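Local coordinates for chromosome partition protein Smc (Pyrococcus yayanosii, PDB 5XEI) that is probably required for chromosome condensation and partitioning, working as a homodimer whose ATP-hydrolysing head domains are joined to a hinge by long coiled coils, at residues A230-L233 / G234-R238; A191-D194 / L195-E199; K281-D284 / A285-R289. All blocks are in the same frame, centred on the assembly; numbering follows the deposited sequence.

Interaction 1: A230-L233 / G234-R238; sequences ALLL and GEIKR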
# COMPACT_ATOMS: atom_id res chain seq x y z
N ALA A 230 -43.37 46.07 -47.27
CA ALA A 230 -44.80 46.21 -47.57
C ALA A 230 -45.23 47.66 -47.55
O ALA A 230 -45.74 48.18 -48.56
CB ALA A 230 -45.62 45.40 -46.57
N LEU A 231 -45.05 48.34 -46.41
CA LEU A 231 -45.41 49.76 -46.33
C LEU A 231 -44.82 50.54 -47.50
O LEU A 231 -45.39 51.55 -47.93
CB LEU A 231 -44.92 50.36 -45.01
CG LEU A 231 -44.66 51.88 -44.97
CD1 LEU A 231 -45.97 52.64 -45.04
CD2 LEU A 231 -43.89 52.31 -43.76
N LEU A 232 -43.72 50.05 -48.06
CA LEU A 232 -43.07 50.80 -49.11
C LEU A 232 -43.69 50.53 -50.48
O LEU A 232 -43.85 51.47 -51.27
CB LEU A 232 -41.58 50.49 -49.08
CG LEU A 232 -40.77 50.94 -50.26
CD1 LEU A 232 -41.00 52.40 -50.46
CD2 LEU A 232 -39.39 50.76 -49.82
N LEU A 233 -44.06 49.29 -50.78
CA LEU A 233 -44.78 49.03 -52.03
C LEU A 233 -46.06 49.84 -52.10
O LEU A 233 -46.35 50.48 -53.12
CB LEU A 233 -45.07 47.53 -52.16
CG LEU A 233 -43.82 46.70 -52.45
CD1 LEU A 233 -44.10 45.20 -52.39
CD2 LEU A 233 -43.30 47.07 -53.81
N GLY A 234 -46.83 49.86 -51.01
CA GLY A 234 -47.96 50.77 -50.93
C GLY A 234 -47.54 52.23 -51.03
O GLY A 234 -48.21 53.03 -51.70
N GLU A 235 -46.42 52.59 -50.39
CA GLU A 235 -45.98 53.99 -50.33
C GLU A 235 -45.75 54.62 -51.71
O GLU A 235 -45.53 55.84 -51.76
CB GLU A 235 -44.68 54.12 -49.51
CG GLU A 235 -44.82 54.74 -48.10
CD GLU A 235 -43.46 55.01 -47.41
OE1 GLU A 235 -42.41 54.68 -48.00
OE2 GLU A 235 -43.43 55.54 -46.28
N ILE A 236 -45.77 53.86 -52.79
CA ILE A 236 -45.62 54.42 -54.14
C ILE A 236 -46.91 54.33 -54.93
O ILE A 236 -47.20 55.21 -55.74
CB ILE A 236 -44.46 53.75 -54.91
CG1 ILE A 236 -43.24 53.46 -54.04
CG2 ILE A 236 -44.07 54.58 -56.14
CD1 ILE A 236 -42.37 52.45 -54.75
N LYS A 237 -47.67 53.24 -54.78
CA LYS A 237 -49.01 53.19 -55.36
C LYS A 237 -49.76 54.48 -55.04
O LYS A 237 -50.30 55.16 -55.92
CB LYS A 237 -49.80 51.97 -54.85
CG LYS A 237 -51.30 51.96 -55.27
CD LYS A 237 -52.25 52.72 -54.29
CE LYS A 237 -53.63 53.11 -54.89
NZ LYS A 237 -53.60 53.97 -56.12
N ARG A 238 -49.76 54.83 -53.75
CA ARG A 238 -50.36 56.06 -53.27
C ARG A 238 -49.72 57.28 -53.91
O ARG A 238 -50.41 58.17 -54.42
CB ARG A 238 -50.21 56.13 -51.75
CG ARG A 238 -50.86 54.98 -51.05
CD ARG A 238 -52.32 54.93 -51.36
NE ARG A 238 -53.04 54.39 -50.22
CZ ARG A 238 -53.37 55.11 -49.16
NH1 ARG A 238 -53.05 56.40 -49.11
NH2 ARG A 238 -54.01 54.55 -48.15

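Interaction 2: A191-D194 / L195-E199; sequences ARVD and LLIKE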
# COMPACT_ATOMS: atom_id res chain seq x y z
N ALA A 191 -15.66 13.49 -8.00
CA ALA A 191 -16.13 14.69 -7.32
C ALA A 191 -15.86 15.93 -8.15
O ALA A 191 -16.64 16.89 -8.13
CB ALA A 191 -15.47 14.80 -5.95
N ARG A 192 -14.75 15.94 -8.88
CA ARG A 192 -14.50 17.04 -9.81
C ARG A 192 -15.61 17.13 -10.83
O ARG A 192 -16.17 18.21 -11.07
CB ARG A 192 -13.16 16.82 -10.49
CG ARG A 192 -12.73 17.96 -11.37
CD ARG A 192 -11.28 17.78 -11.79
NE ARG A 192 -11.16 16.62 -12.66
CZ ARG A 192 -10.01 16.04 -12.98
NH1 ARG A 192 -8.86 16.51 -12.50
NH2 ARG A 192 -10.03 14.98 -13.79
N VAL A 193 -15.97 16.00 -11.44
CA VAL A 193 -17.00 16.01 -12.46
C VAL A 193 -18.31 16.55 -11.89
O VAL A 193 -19.00 17.34 -12.53
CB VAL A 193 -17.15 14.60 -13.05
CG1 VAL A 193 -18.48 14.44 -13.70
CG2 VAL A 193 -16.04 14.37 -14.06
N ASP A 194 -18.65 16.16 -10.65
CA ASP A 194 -19.88 16.65 -10.03
C ASP A 194 -19.88 18.17 -9.90
O ASP A 194 -20.92 18.82 -10.10
CB ASP A 194 -20.07 16.03 -8.65
CG ASP A 194 -20.37 14.56 -8.71
OD1 ASP A 194 -21.36 14.17 -9.36
OD2 ASP A 194 -19.59 13.80 -8.09
N LEU A 195 -18.73 18.74 -9.53
CA LEU A 195 -18.66 20.19 -9.37
C LEU A 195 -18.72 20.89 -10.73
O LEU A 195 -19.28 21.99 -10.83
CB LEU A 195 -17.39 20.56 -8.60
CG LEU A 195 -17.32 20.41 -7.07
CD1 LEU A 195 -15.94 20.83 -6.51
CD2 LEU A 195 -18.40 21.23 -6.41
N LEU A 196 -18.21 20.24 -11.78
CA LEU A 196 -18.31 20.80 -13.12
C LEU A 196 -19.74 20.74 -13.64
O LEU A 196 -20.21 21.67 -14.29
CB LEU A 196 -17.38 20.06 -14.07
CG LEU A 196 -15.93 20.20 -13.62
CD1 LEU A 196 -15.02 19.54 -14.61
CD2 LEU A 196 -15.52 21.64 -13.43
N ILE A 197 -20.43 19.63 -13.36
CA ILE A 197 -21.81 19.49 -13.80
C ILE A 197 -22.68 20.54 -13.14
O ILE A 197 -23.60 21.08 -13.76
CB ILE A 197 -22.31 18.08 -13.48
CG1 ILE A 197 -21.52 17.06 -14.29
CG2 ILE A 197 -23.82 17.99 -13.68
CD1 ILE A 197 -22.15 15.68 -14.33
N LYS A 198 -22.41 20.85 -11.87
CA LYS A 198 -23.28 21.79 -11.18
C LYS A 198 -23.17 23.18 -11.81
O LYS A 198 -24.19 23.82 -12.09
CB LYS A 198 -22.97 21.78 -9.68
CG LYS A 198 -23.85 22.75 -8.89
CD LYS A 198 -23.95 22.39 -7.40
CE LYS A 198 -25.10 23.15 -6.73
NZ LYS A 198 -25.59 22.45 -5.50
N GLU A 199 -21.94 23.66 -12.08
CA GLU A 199 -21.80 24.98 -12.69
C GLU A 199 -22.29 24.98 -14.13
O GLU A 199 -23.03 25.89 -14.54
CB GLU A 199 -20.34 25.47 -12.64
CG GLU A 199 -20.19 26.78 -13.47
CD GLU A 199 -18.84 27.51 -13.33
OE1 GLU A 199 -18.49 28.29 -14.26
OE2 GLU A 199 -18.15 27.35 -12.31

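Interaction 3: K281-D284 / A285-R289; sequences KHFD and AALIR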
# COMPACT_ATOMS: atom_id res chain seq x y z
N LYS A 281 -35.21 48.43 -55.61
CA LYS A 281 -34.26 47.78 -56.51
C LYS A 281 -33.15 47.09 -55.72
O LYS A 281 -32.52 46.16 -56.23
CB LYS A 281 -33.68 48.81 -57.49
CG LYS A 281 -34.74 49.57 -58.32
CD LYS A 281 -34.13 50.62 -59.27
CE LYS A 281 -35.19 51.36 -60.10
NZ LYS A 281 -34.59 52.45 -60.93
N HIS A 282 -32.95 47.50 -54.47
CA HIS A 282 -31.85 47.03 -53.65
C HIS A 282 -32.31 46.10 -52.53
O HIS A 282 -31.50 45.71 -51.69
CB HIS A 282 -31.11 48.24 -53.08
CG HIS A 282 -30.73 49.24 -54.14
ND1 HIS A 282 -30.59 50.59 -53.88
CD2 HIS A 282 -30.46 49.08 -55.46
CE1 HIS A 282 -30.26 51.22 -54.99
NE2 HIS A 282 -30.17 50.33 -55.96
N PHE A 283 -33.59 45.73 -52.51
CA PHE A 283 -34.06 44.70 -51.60
C PHE A 283 -34.08 43.36 -52.32
O PHE A 283 -34.42 43.29 -53.50
CB PHE A 283 -35.46 45.01 -51.07
CG PHE A 283 -35.47 45.91 -49.86
CD1 PHE A 283 -35.06 45.44 -48.63
CD2 PHE A 283 -35.89 47.22 -49.96
CE1 PHE A 283 -35.07 46.26 -47.53
CE2 PHE A 283 -35.90 48.04 -48.87
CZ PHE A 283 -35.50 47.56 -47.65
N ASP A 284 -33.72 42.31 -51.59
CA ASP A 284 -33.63 40.98 -52.19
C ASP A 284 -34.95 40.56 -52.81
O ASP A 284 -36.04 40.94 -52.36
CB ASP A 284 -33.19 39.95 -51.14
CG ASP A 284 -31.79 40.20 -50.64
OD1 ASP A 284 -31.12 41.12 -51.18
OD2 ASP A 284 -31.34 39.48 -49.72
N ALA A 285 -34.85 39.75 -53.87
CA ALA A 285 -36.03 39.34 -54.63
C ALA A 285 -36.89 38.34 -53.86
O ALA A 285 -38.11 38.34 -54.02
CB ALA A 285 -35.61 38.75 -55.97
N ALA A 286 -36.29 37.48 -53.04
CA ALA A 286 -37.10 36.56 -52.24
C ALA A 286 -37.98 37.33 -51.27
O ALA A 286 -39.21 37.14 -51.24
CB ALA A 286 -36.20 35.57 -51.50
N LEU A 287 -37.38 38.22 -50.48
CA LEU A 287 -38.14 39.04 -49.55
C LEU A 287 -39.23 39.81 -50.27
O LEU A 287 -40.41 39.71 -49.91
CB LEU A 287 -37.19 39.99 -48.81
CG LEU A 287 -37.72 41.22 -48.07
CD1 LEU A 287 -38.67 40.87 -46.95
CD2 LEU A 287 -36.58 42.04 -47.53
N ILE A 288 -38.87 40.54 -51.34
CA ILE A 288 -39.80 41.46 -52.01
C ILE A 288 -41.03 40.72 -52.52
O ILE A 288 -42.10 41.32 -52.64
CB ILE A 288 -39.10 42.20 -53.17
CG1 ILE A 288 -40.02 43.27 -53.76
CG2 ILE A 288 -38.85 41.26 -54.31
CD1 ILE A 288 -40.06 44.56 -52.99
N ARG A 289 -40.91 39.43 -52.83
CA ARG A 289 -42.05 38.70 -53.38
C ARG A 289 -42.83 37.95 -52.31
O ARG A 289 -44.06 37.81 -52.44
CB ARG A 289 -41.59 37.74 -54.49
CG ARG A 289 -41.46 36.25 -54.16
CD ARG A 289 -41.50 35.42 -55.46
NE ARG A 289 -42.73 35.68 -56.23
CZ ARG A 289 -43.00 35.19 -57.44
NH1 ARG A 289 -42.13 34.39 -58.05
NH2 ARG A 289 -44.14 35.51 -58.04

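Interaction 1: A230-L233 / G234-R238
Glu235 lays its CG and carboxylate against the branched end of Leu231, one turn earlier on helix 170-246, the long helix that leads out of the SMC head into the coiled-coil arm. This is an i to i+4 contact within one helix: Glu235 CG stands 3.9 Å from Leu231 CD1, and the two side chains pass each other at a slant. OE2 lies near the same methyl. OE1 turns to the next leucine and comes 3.6 Å from Leu232 CD1, so the carboxylate spans two successive leucine ends. Leu231 (chi1 155°) and Leu232 (chi1 168°) both hold CG opposite the backbone N and beside the carbonyl carbon, which brings the CD1 methyl of each forward, while the Glu235 chain runs extended beyond CG to meet them. Exchanging Glu235 for an alanine would probably strip these two methyls of their cover and open a gap beside Lys276 of helix 261-278, which Glu235 also touches. Leu232 is buried; its CD1 is 4.4 Å from Ile236 CG1 in a looser apolar contact, and both residues pack on helix 261-278. Leu231 meets helix 298-315 instead, at Arg302 and Ile305.

Helical backbone bonds run beneath. Gly234 N bonds Ala230 O at 3.2 Å in a nearly straight line, and Glu235 N bonds Leu231 O at 2.9 Å with 132° at the hydrogen. Both Ile236 N and Lys237 N make only weak bonds to Leu233 O, that from Lys237 N at 3.5 Å.

Interaction 2: A191-D194 / L195-E199
Val193 and Ile197 touch one turn apart on helix 170-246, Val193 CG1 lying 3.9 Å from Ile197 CD1 where the two side chains pass obliquely. Their torsions differ and the difference brings the ends together. Val193 sets CG1 opposite its backbone N (chi1 159°), where it stands out level with its own turn; Ile197 turns CG1 the other way, opposite its carbonyl carbon (chi1 -64°), and so back over the preceding turn, where its outstretched CD1 meets the valine methyl. Both residues are buried, and both rest on Arg340 of helix 321-383, Ile197 also on Leu336.

Leu196 leans back likewise, over the Arg192 carbonyl, but its CD1 reaches Arg192 CG only at 4.3 Å, a thin contact. Asp194 OD1 forms a salt bridge with Arg340, a charged link flanking the apolar pair. Regular backbone bonds run beneath, among them Ile197 N to Val193 O at 2.8 Å and Lys198 N to Asp194 O at 3.1 Å. A buried beta-branched pair spaced by four residues, with the bond from Asp194 to Arg340 of the partner helix beside it, is in keeping with the two-helix coiled coil of an SMC arm.

Interaction 3: K281-D284 / A285-R289
Phe283 meets Leu287 with the CD1 flank of its ring at the start of the short helix 285-289, where a loop after helix 261-278 turns into a helix within the coiled-coil arm of this SMC protein. Asp284 holds the N-cap position, although its carboxylate makes no capping bond. The side chains cross at a slant, and one branch of the leucine does the touching: Leu287 CD2 lies 3.9 Å from Phe283 CD1, approaching the ring obliquely.

Both residues point their CB across the junction. Leu287 keeps CG opposite its backbone N (chi1 163°), and this places its CD2 methyl beside Phe283 CD1. The chain is extended at both Phe283 and Asp284, so the ring stands ahead of the first helical turn and meets Leu287 from the loop side. The pair does not stand alone: Phe283, Leu287 and Ile288 all touch Val229 of helix 170-246, and Leu287 also reaches Arg226 there. The short helix is thus seated on the long one largely through apolar groups.

Ile288 turns another part of its side chain to the loop, its CB and CG2 both lying over Asp284 O. That carbonyl is also the acceptor that opens the helix. On the following residues Arg289 N bonds Ala285 O at 3.2 Å, and Ala286 O is hydrogen-bonded to the hydroxyl of Ser290. The Asp284 side chain, by contrast, leads away into exposed surroundings. What ties loop to helix in the backbone is Ile288 N, which bonds Asp284 O at 3.0 Å with 162° at the hydrogen.

How the interactions relate
Interactions 1 and 2 are both short runs of helix 170-246, but their centres lie about 58 Å apart along the arm. Both are partly buried, with two buried residues each. Interaction 2 is a regular run packed on helix 321-383, to whose Arg340 its Asp194 is bound; interaction 1 includes two weak backbone bonds, at Leu233 O, and touches helices 261-278 and 298-315. Interaction 3 is a surface contact at a loop-to-helix junction, aromatic and aliphatic, with one backbone bond across it. It lies beside interaction 1, centres about 14 Å apart, and the two meet where Leu233 CD1 is 4.1 Å from Ile288 CD1. This broken helical region is consistent with the arm's joint.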